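Local atomic coordinates of T-lymphoma invasion and metastasis-inducing protein 1 (Homo sapiens, PDB entry 4K2P), a protein that probably binds phosphoinositides through its PH domain and protein partners such as Par-3 through its coiled-coil and extension region, as part of signalling at cell junctions. Residues A13-N18 against L100-S105; V41-C46 against T114-A119. The protein carries 5 engineered substitutions. All coordinates share one frame; numbering follows the deposited sequence.

Both interactions belong to the body of the PH domain and share one sheet, since strands 10-23 and 37-44 are neighbours in it. Both are buried contacts, interaction 1 being partly exposed on the face of Ala15, Lys17 and Gln102. It pairs strand with strand through backbone hydrogen bonds, with apolar side chains on its other face. Interaction 2 sets the last residues of strand 37-44 and the turn after them against helix 106-128; no hydrogen bond crosses it, and it rests on aliphatic carbons and a sulphur packed against side chains and backbone carbonyls. Strand 98-102 runs on into that helix, and the contacts meet where Leu14 CD1 packs on Val41 CB at 3.8 Å.

Interaction 1 of 2, residues A13-N18 against L100-S105; sequences ALAVKN and LFQTTS
Val16 and Phe101 lie side by side and point the same way, as a non-hydrogen-bonded antiparallel pair. Both Val16 methyls touch the ring: CG2 is 3.7 Å from Phe101 CD1, and CG1 is 3.9 Å from Phe101 CE1. A chi1 of -58° puts Phe101 CG anti to the carbonyl carbon, and chi2 of -89° turns the ring so that its CD1-CE1 side meets the methyls. Replacing Val16 with an alanine would probably open a gap beside CD1 and CE1 and let the Phe101 ring shift or turn more easily. Leu14 adds a methyl from further along, its CD1 3.9 Å from Phe101 CD1, while its other branch, CD2, packs on Thr103 CB.

The opposite face carries Ala15 beside Gln102 and Lys17 beside Leu100, the two hydrogen-bonded pairs. Ala15 N reaches a lone pair of Gln102 O in the carbonyl plane at 3.2 Å, whereas Gln102 N approaches Ala15 O tilted 26° from its plane. Beyond Ala15 direct pairing gives way to water: one molecule donates to Gln102 O at 2.7 Å and to Ala13 O, and a second links Ala13 O to Thr103 OG1. The Lys17 amino group bonds to Arg34 O.

Strand 10-23 is shared, with Leu14 and Val16 bonding through their backbones to Tyr39 and Lys37 of strand 37-44. Strand 98-102 pairs in turn with strand 88-92, where Phe89 meets the Phe101 ring, and leads into helix 106-128, whose Trp112 packs on Leu14, as in the curved antiparallel sheet and C-terminal helix of a PH domain.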
ATOM      1  N   ALA A  13      -7.372  12.628  16.811  1.00 24.00           N
ATOM      2  CA  ALA A  13      -8.689  12.760  16.225  1.00 24.17           C
ATOM      3  C   ALA A  13      -8.558  12.931  14.711  1.00 27.09           C
ATOM      4  O   ALA A  13      -7.848  13.814  14.245  1.00 28.49           O
ATOM      5  CB  ALA A  13      -9.425  13.934  16.846  1.00 27.16           C
ATOM      6  N   LEU A  14      -9.231  12.066  13.961  1.00 24.55           N
ATOM      7  CA  LEU A  14      -9.190  12.080  12.504  1.00 26.02           C
ATOM      8  C   LEU A  14     -10.584  11.956  11.923  1.00 24.92           C
ATOM      9  O   LEU A  14     -11.433  11.270  12.491  1.00 24.57           O
ATOM     10  CB  LEU A  14      -8.339  10.926  11.975  1.00 25.03           C
ATOM     11  CG  LEU A  14      -6.862  10.907  12.363  1.00 26.20           C
ATOM     12  CD1 LEU A  14      -6.214   9.572  11.970  1.00 25.78           C
ATOM     13  CD2 LEU A  14      -6.141  12.078  11.722  1.00 25.54           C
ATOM     14  N   ALA A  15     -10.817  12.621  10.795  1.00 22.23           N
ATOM     15  CA  ALA A  15     -11.977  12.325   9.966  1.00 21.76           C
ATOM     16  C   ALA A  15     -11.593  11.127   9.102  1.00 20.85           C
ATOM     17  O   ALA A  15     -10.454  11.027   8.660  1.00 19.56           O
ATOM     18  CB  ALA A  15     -12.369  13.516   9.114  1.00 23.45           C
ATOM     19  N   VAL A  16     -12.535  10.218   8.877  1.00 23.22           N
ATOM     20  CA  VAL A  16     -12.246   8.929   8.245  1.00 22.39           C
ATOM     21  C   VAL A  16     -13.354   8.561   7.272  1.00 22.44           C
ATOM     22  O   VAL A  16     -14.529   8.849   7.510  1.00 23.37           O
ATOM     23  CB  VAL A  16     -12.096   7.802   9.281  1.00 28.99           C
ATOM     24  CG1 VAL A  16     -11.678   6.497   8.601  1.00 29.46           C
ATOM     25  CG2 VAL A  16     -11.071   8.192  10.355  1.00 30.05           C
ATOM     26  N   LYS A  17     -12.964   7.923   6.173  1.00 23.17           N
ATOM     27  CA  LYS A  17     -13.878   7.569   5.105  1.00 26.61           C
ATOM     28  C   LYS A  17     -13.365   6.305   4.419  1.00 24.75           C
ATOM     29  O   LYS A  17     -12.222   6.282   3.991  1.00 20.50           O
ATOM     30  CB  LYS A  17     -13.951   8.737   4.129  1.00 32.01           C
ATOM     31  CG  LYS A  17     -14.919   8.626   3.003  1.00 39.08           C
ATOM     32  CD  LYS A  17     -14.926   9.954   2.283  1.00 46.70           C
ATOM     33  CE  LYS A  17     -15.870   9.965   1.125  1.00 54.25           C
ATOM     34  NZ  LYS A  17     -16.413  11.331   0.911  1.00 60.17           N
ATOM     35  N   ASN A  18     -14.174   5.257   4.315  1.00 26.92           N
ATOM     36  CA  ASN A  18     -13.774   4.100   3.506  1.00 28.90           C
ATOM     37  C   ASN A  18     -13.641   4.493   2.039  1.00 24.56           C
ATOM     38  O   ASN A  18     -14.454   5.248   1.523  1.00 24.20           O
ATOM     39  CB  ASN A  18     -14.764   2.953   3.659  1.00 34.72           C
ATOM     40  CG  ASN A  18     -14.811   2.416   5.072  1.00 40.28           C
ATOM     41  OD1 ASN A  18     -13.844   2.515   5.817  1.00 39.33           O
ATOM     42  ND2 ASN A  18     -15.929   1.812   5.434  1.00 46.45           N
ATOM     43  N   LEU A 100      -9.423   6.727   3.636  1.00 22.64           N
ATOM     44  CA  LEU A 100      -8.988   8.113   3.698  1.00 21.68           C
ATOM     45  C   LEU A 100      -9.065   8.666   5.122  1.00 19.37           C
ATOM     46  O   LEU A 100      -9.983   8.359   5.870  1.00 18.83           O
ATOM     47  CB  LEU A 100      -9.836   8.974   2.766  1.00 23.08           C
ATOM     48  CG  LEU A 100      -9.724   8.646   1.273  1.00 26.26           C
ATOM     49  CD1 LEU A 100     -10.784   9.399   0.516  1.00 27.49           C
ATOM     50  CD2 LEU A 100      -8.342   8.989   0.732  1.00 27.35           C
ATOM     51  N   PHE A 101      -8.104   9.520   5.445  1.00 18.69           N
ATOM     52  CA  PHE A 101      -8.002  10.174   6.737  1.00 19.87           C
ATOM     53  C   PHE A 101      -7.720  11.657   6.516  1.00 22.28           C
ATOM     54  O   PHE A 101      -6.943  12.000   5.630  1.00 23.72           O
ATOM     55  CB  PHE A 101      -6.879   9.573   7.579  1.00 21.34           C
ATOM     56  CG  PHE A 101      -7.007   8.106   7.831  1.00 23.08           C
ATOM     57  CD1 PHE A 101      -7.703   7.628   8.935  1.00 23.08           C
ATOM     58  CD2 PHE A 101      -6.389   7.198   6.994  1.00 23.01           C
ATOM     59  CE1 PHE A 101      -7.796   6.269   9.179  1.00 25.07           C
ATOM     60  CE2 PHE A 101      -6.477   5.840   7.235  1.00 25.10           C
ATOM     61  CZ  PHE A 101      -7.182   5.374   8.328  1.00 24.87           C
ATOM     62  N   GLN A 102      -8.346  12.528   7.308  1.00 21.41           N
ATOM     63  CA  GLN A 102      -8.032  13.954   7.284  1.00 22.33           C
ATOM     64  C   GLN A 102      -7.553  14.405   8.662  1.00 23.93           C
ATOM     65  O   GLN A 102      -8.215  14.158   9.679  1.00 23.44           O
ATOM     66  CB  GLN A 102      -9.242  14.791   6.859  1.00 24.43           C
ATOM     67  CG  GLN A 102      -8.925  16.296   6.684  1.00 27.21           C
ATOM     68  CD  GLN A 102     -10.167  17.169   6.579  1.00 32.17           C
ATOM     69  OE1 GLN A 102     -11.233  16.820   7.085  1.00 32.90           O
ATOM     70  NE2 GLN A 102     -10.029  18.317   5.922  1.00 34.97           N
ATOM     71  N   THR A 103      -6.397  15.062   8.676  1.00 25.21           N
ATOM     72  CA  THR A 103      -5.835  15.651   9.881  1.00 29.06           C
ATOM     73  C   THR A 103      -5.793  17.194   9.731  1.00 28.14           C
ATOM     74  O   THR A 103      -6.485  17.756   8.876  1.00 30.06           O
ATOM     75  CB  THR A 103      -4.439  15.046  10.162  1.00 28.24           C
ATOM     76  OG1 THR A 103      -3.945  15.493  11.430  1.00 27.79           O
ATOM     77  CG2 THR A 103      -3.458  15.401   9.058  1.00 32.42           C
ATOM     78  N   THR A 104      -4.990  17.868  10.553  1.00 27.58           N
ATOM     79  CA  THR A 104      -5.122  19.306  10.783  1.00 26.92           C
ATOM     80  C   THR A 104      -4.046  20.149  10.120  1.00 27.06           C
ATOM     81  O   THR A 104      -4.208  21.355   9.983  1.00 28.66           O
ATOM     82  CB  THR A 104      -5.085  19.618  12.293  1.00 29.28           C
ATOM     83  OG1 THR A 104      -4.002  18.895  12.894  1.00 29.86           O
ATOM     84  CG2 THR A 104      -6.383  19.209  12.960  1.00 27.61           C
ATOM     85  N   SER A 105      -2.941  19.524   9.729  1.00 27.94           N
ATOM     86  CA  SER A 105      -1.824  20.253   9.137  1.00 30.48           C
ATOM     87  C   SER A 105      -0.895  19.313   8.399  1.00 29.48           C
ATOM     88  O   SER A 105      -1.007  18.096   8.509  1.00 27.13           O
ATOM     89  CB  SER A 105      -1.035  21.014  10.211  1.00 35.16           C
ATOM     90  OG  SER A 105      -0.381  20.119  11.093  1.00 34.64           O
TER
HETATM   91  O   HOH W   1      -8.488  15.800  11.848  1.00 32.73           O
HETATM   92  O   HOH W   2      -5.355  14.631  13.891  1.00 37.43           O

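Interaction 2 of 2, residues V41-C46 against T114-A119; sequences VSLKGC and TAIHSA
Leu43 sends its CD2 methyl onto one turn of the helix, where it lies 3.5 Å from Ala115 O. Three side-chain carbons of the same helical face also meet this methyl: Ala115 CB is 4.0 Å from Leu43 CD2, Ala119 CB is 4.1 Å from it, and Ile116 CG1 follows at 4.2 Å. The spacing, with Ala115 and Ala119 four apart and Ile116 next to the first, is that of a single helical face, and the small Ala115 and Ala119 probably allow the leucine to come this close. A chi1 of 175° sets Leu43 CG anti to the backbone N, and chi2 of 65° then turns the branch that puts CD2 on the helix.

A second patch forms at the turn. Gly45 O comes within 3.6 Å of Ala119 CB. Cys46 SG sits 3.6 Å from Ala119 O and also touches Ala119 CB more loosely. No hydrogen bond crosses the contact; Ala115 O, which Leu43 CD2 touches, already accepts Ala119 N within the helix. Thr114 O receives Ser118 N on one face of its plane and Ser118 OG, 2.9 Å away, on the other.

The axes of the short segments approach to 9.7 Å and run 29° apart, consistent with the C-terminal helix of a PH domain packing against its sheet. Strands 10-23 and 47-51 flank strand 37-44, and Leu48 of strand 47-51 touches Leu43. From another side of the helix, His117 NE2 bonds to Val76 N within the PH domain, while ND1 bonds to Ser201 OG of helix 168-203, a link to the helical region that follows.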
ATOM      1  N   VAL A  41      -8.408   7.864  16.714  1.00 20.95           N
ATOM      2  CA  VAL A  41      -7.700   6.764  16.077  1.00 22.64           C
ATOM      3  C   VAL A  41      -6.401   6.529  16.814  1.00 23.87           C
ATOM      4  O   VAL A  41      -5.633   7.452  17.016  1.00 22.03           O
ATOM      5  CB  VAL A  41      -7.432   7.057  14.590  1.00 23.01           C
ATOM      6  CG1 VAL A  41      -6.647   5.910  13.934  1.00 24.41           C
ATOM      7  CG2 VAL A  41      -8.747   7.281  13.873  1.00 23.47           C
ATOM      8  N   SER A  42      -6.155   5.276  17.187  1.00 25.31           N
ATOM      9  CA  SER A  42      -5.011   4.912  17.999  1.00 26.78           C
ATOM     10  C   SER A  42      -4.257   3.737  17.381  1.00 25.35           C
ATOM     11  O   SER A  42      -4.803   2.661  17.192  1.00 26.16           O
ATOM     12  CB  SER A  42      -5.469   4.559  19.412  1.00 32.57           C
ATOM     13  OG  SER A  42      -4.372   4.242  20.240  1.00 38.52           O
ATOM     14  N   LEU A  43      -2.986   3.965  17.091  1.00 24.08           N
ATOM     15  CA  LEU A  43      -2.107   2.958  16.526  1.00 25.30           C
ATOM     16  C   LEU A  43      -1.395   2.209  17.635  1.00 28.40           C
ATOM     17  O   LEU A  43      -0.521   2.761  18.292  1.00 30.81           O
ATOM     18  CB  LEU A  43      -1.088   3.631  15.605  1.00 23.98           C
ATOM     19  CG  LEU A  43       0.001   2.757  14.989  1.00 27.03           C
ATOM     20  CD1 LEU A  43      -0.610   1.732  14.050  1.00 26.64           C
ATOM     21  CD2 LEU A  43       1.021   3.625  14.264  1.00 26.88           C
ATOM     22  N   LYS A  44      -1.760   0.949  17.834  1.00 30.26           N
ATOM     23  CA  LYS A  44      -1.064   0.087  18.785  1.00 35.97           C
ATOM     24  C   LYS A  44      -0.632  -1.167  18.049  1.00 38.80           C
ATOM     25  O   LYS A  44      -1.446  -1.834  17.414  1.00 38.76           O
ATOM     26  CB  LYS A  44      -1.958  -0.261  19.980  1.00 37.36           C
ATOM     27  N   GLY A  45       0.652  -1.486  18.145  1.00 42.07           N
ATOM     28  CA  GLY A  45       1.218  -2.542  17.337  1.00 44.80           C
ATOM     29  C   GLY A  45       0.980  -2.189  15.884  1.00 41.26           C
ATOM     30  O   GLY A  45       1.270  -1.074  15.457  1.00 40.10           O
ATOM     31  N   CYS A  46       0.402  -3.122  15.141  1.00 42.43           N
ATOM     32  CA  CYS A  46       0.151  -2.922  13.728  1.00 42.30           C
ATOM     33  C   CYS A  46      -1.349  -2.886  13.464  1.00 39.36           C
ATOM     34  O   CYS A  46      -1.838  -3.394  12.454  1.00 37.48           O
ATOM     35  CB  CYS A  46       0.846  -4.016  12.919  1.00 50.19           C
ATOM     36  SG  CYS A  46       2.018  -3.342  11.733  1.00 62.25           S
ATOM     37  N   THR A 114       4.640   8.723   9.194  1.00 26.21           N
ATOM     38  CA  THR A 114       5.858   8.236   9.817  1.00 26.80           C
ATOM     39  C   THR A 114       5.542   7.148  10.830  1.00 26.53           C
ATOM     40  O   THR A 114       6.208   6.121  10.856  1.00 28.41           O
ATOM     41  CB  THR A 114       6.619   9.379  10.490  1.00 27.83           C
ATOM     42  OG1 THR A 114       7.153  10.235   9.479  1.00 27.93           O
ATOM     43  CG2 THR A 114       7.772   8.866  11.344  1.00 30.14           C
ATOM     44  N   ALA A 115       4.504   7.353  11.633  1.00 25.03           N
ATOM     45  CA  ALA A 115       4.169   6.414  12.700  1.00 24.93           C
ATOM     46  C   ALA A 115       3.669   5.087  12.130  1.00 25.20           C
ATOM     47  O   ALA A 115       4.037   4.019  12.617  1.00 25.04           O
ATOM     48  CB  ALA A 115       3.129   7.010  13.629  1.00 26.70           C
ATOM     49  N   ILE A 116       2.841   5.148  11.093  1.00 22.63           N
ATOM     50  CA  ILE A 116       2.256   3.927  10.551  1.00 23.88           C
ATOM     51  C   ILE A 116       3.324   3.115   9.825  1.00 22.44           C
ATOM     52  O   ILE A 116       3.379   1.898   9.971  1.00 23.70           O
ATOM     53  CB  ILE A 116       1.082   4.220   9.618  1.00 24.81           C
ATOM     54  CG1 ILE A 116      -0.071   4.829  10.419  1.00 25.58           C
ATOM     55  CG2 ILE A 116       0.595   2.937   8.944  1.00 27.95           C
ATOM     56  CD1 ILE A 116      -1.131   5.502   9.577  1.00 25.66           C
ATOM     57  N   HIS A 117       4.185   3.791   9.071  1.00 21.16           N
ATOM     58  CA  HIS A 117       5.246   3.124   8.328  1.00 23.07           C
ATOM     59  C   HIS A 117       6.271   2.529   9.282  1.00 25.72           C
ATOM     60  O   HIS A 117       6.839   1.478   9.012  1.00 28.49           O
ATOM     61  CB  HIS A 117       5.928   4.099   7.366  1.00 21.17           C
ATOM     62  CG  HIS A 117       5.155   4.329   6.111  1.00 18.37           C
ATOM     63  ND1 HIS A 117       5.466   5.319   5.208  1.00 18.95           N
ATOM     64  CD2 HIS A 117       4.073   3.691   5.615  1.00 18.08           C
ATOM     65  CE1 HIS A 117       4.606   5.284   4.209  1.00 19.21           C
ATOM     66  NE2 HIS A 117       3.756   4.298   4.427  1.00 19.69           N
ATOM     67  N   SER A 118       6.493   3.201  10.406  1.00 25.78           N
ATOM     68  CA  SER A 118       7.416   2.706  11.421  1.00 27.66           C
ATOM     69  C   SER A 118       6.890   1.418  12.016  1.00 25.38           C
ATOM     70  O   SER A 118       7.643   0.489  12.267  1.00 24.86           O
ATOM     71  CB  SER A 118       7.631   3.742  12.522  1.00 32.82           C
ATOM     72  OG  SER A 118       8.464   4.789  12.065  1.00 37.18           O
ATOM     73  N   ALA A 119       5.587   1.387  12.262  1.00 26.07           N
ATOM     74  CA  ALA A 119       4.936   0.208  12.795  1.00 27.69           C
ATOM     75  C   ALA A 119       5.059  -0.941  11.802  1.00 27.11           C
ATOM     76  O   ALA A 119       5.303  -2.074  12.190  1.00 27.15           O
ATOM     77  CB  ALA A 119       3.474   0.495  13.100  1.00 28.25           C
TER